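Local structure of NAD-dependent L-serine dehydrogenase (Pseudomonas aeruginosa, 3OBB) at residues Val289-Lys292 and Leu293-Pro296. The protein oxidises L-serine and methyl-L-serine with NAD+ as the hydride acceptor, has low activity toward beta-hydroxyisobutyrate, and assembles as a homotetramer. Numbering follows the deposited sequence.
Sequences VVQK and LFDP
A short, weakly bonded helix around 291-294, close to the C-terminus, is wound with i to i+3 backbone bonds: L293 N donates to V290 O (3.1 Å) and F294 N to Q291 O (3.0 Å). Both donors stand well above the plane of the carbonyl they reach, about 50° out of it. Q291 O also takes a weak bond from D295 N (3.1 Å).

V290 CG2 touches L293 CD1 at 4.0 Å, the two chains slanting across one another, and both residues rest on L277 of helix 265-279. Within the all-helical C-terminal domain characteristic of the 3-hydroxyisobutyrate dehydrogenase family, the short helix thus joins helix 265-279 to the long helix 168-196, against which F294 packs through I185, A188 and A192. With CG anti to its own carbonyl carbon (chi1 -47°), the F294 ring swings back beside the preceding turn, CD1 lying 3.6 Å from V290 O; L293 CB sits over the centre of one face. Q291 crosses F294 at about a right angle, its amide plane 75° from the ring: CG is anti to the backbone N and the chain bends at chi2, carrying NE2 to 4.1 Å from F294 CB and into a hydrogen bond with A188 O. D295 CB lies 3.6 Å from Q291 O, while its OD2 bonds to T297 OG1.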
loop_
_atom_site.group_PDB
_atom_site.type_symbol
_atom_site.label_atom_id
_atom_site.label_comp_id
_atom_site.label_asym_id
_atom_site.label_seq_id
_atom_site.Cartn_x
_atom_site.Cartn_y
_atom_site.Cartn_z
ATOM N N VAL A 289 5.865 18.434 2.731
ATOM C CA VAL A 289 5.353 18.317 4.113
ATOM C C VAL A 289 4.997 16.863 4.473
ATOM O O VAL A 289 4.900 16.488 5.666
ATOM C CB VAL A 289 4.147 19.266 4.355
ATOM C CG1 VAL A 289 2.824 18.675 3.759
ATOM C CG2 VAL A 289 3.999 19.582 5.838
ATOM N N VAL A 290 4.908 16.025 3.440
ATOM C CA VAL A 290 4.737 14.594 3.644
ATOM C C VAL A 290 5.827 14.068 4.589
ATOM O O VAL A 290 5.600 13.083 5.275
ATOM C CB VAL A 290 4.670 13.846 2.264
ATOM C CG1 VAL A 290 6.051 13.722 1.614
ATOM C CG2 VAL A 290 3.972 12.489 2.373
ATOM N N GLN A 291 6.989 14.742 4.628
ATOM C CA GLN A 291 8.073 14.438 5.587
ATOM C C GLN A 291 7.572 14.268 7.025
ATOM O O GLN A 291 8.073 13.432 7.755
ATOM C CB GLN A 291 9.198 15.509 5.543
ATOM C CG GLN A 291 10.510 15.109 6.297
ATOM C CD GLN A 291 11.188 13.881 5.686
ATOM O OE1 GLN A 291 11.994 13.997 4.772
ATOM N NE2 GLN A 291 10.862 12.704 6.197
ATOM N N LYS A 292 6.576 15.061 7.420
ATOM C CA LYS A 292 6.049 15.080 8.778
ATOM C C LYS A 292 5.384 13.750 9.198
ATOM O O LYS A 292 5.362 13.387 10.401
ATOM C CB LYS A 292 5.033 16.211 8.907
ATOM C CG LYS A 292 5.643 17.617 8.869
ATOM C CD LYS A 292 4.674 18.616 9.517
ATOM C CE LYS A 292 5.167 20.056 9.419
ATOM N NZ LYS A 292 6.170 20.217 10.518
ATOM N N LEU A 293 4.817 13.045 8.229
ATOM C CA LEU A 293 4.333 11.679 8.500
ATOM C C LEU A 293 5.418 10.785 9.134
ATOM O O LEU A 293 5.130 9.983 10.035
ATOM C CB LEU A 293 3.807 11.032 7.213
ATOM C CG LEU A 293 2.501 11.604 6.630
ATOM C CD1 LEU A 293 2.053 10.737 5.458
ATOM C CD2 LEU A 293 1.422 11.660 7.709
ATOM N N PHE A 294 6.671 10.976 8.711
ATOM C CA PHE A 294 7.778 10.082 9.107
ATOM C C PHE A 294 8.714 10.615 10.172
ATOM O O PHE A 294 9.415 9.824 10.814
ATOM C CB PHE A 294 8.597 9.697 7.873
ATOM C CG PHE A 294 7.754 9.265 6.722
ATOM C CD1 PHE A 294 7.572 10.104 5.630
ATOM C CD2 PHE A 294 7.117 8.033 6.750
ATOM C CE1 PHE A 294 6.794 9.718 4.562
ATOM C CE2 PHE A 294 6.312 7.635 5.687
ATOM C CZ PHE A 294 6.148 8.486 4.595
ATOM N N ASP A 295 8.759 11.940 10.328
ATOM C CA ASP A 295 9.757 12.619 11.190
ATOM C C ASP A 295 9.034 13.062 12.435
ATOM O O ASP A 295 8.176 13.955 12.373
ATOM C CB ASP A 295 10.378 13.826 10.465
ATOM C CG ASP A 295 11.373 14.634 11.325
ATOM O OD1 ASP A 295 11.803 15.701 10.782
ATOM O OD2 ASP A 295 11.754 14.239 12.479
ATOM N N PRO A 296 9.376 12.428 13.577
ATOM C CA PRO A 296 8.693 12.664 14.852
ATOM C C PRO A 296 9.080 13.987 15.506
ATOM O O PRO A 296 8.310 14.535 16.292
ATOM C CB PRO A 296 9.160 11.494 15.715
ATOM C CG PRO A 296 10.552 11.135 15.170
ATOM C CD PRO A 296 10.458 11.417 13.687
#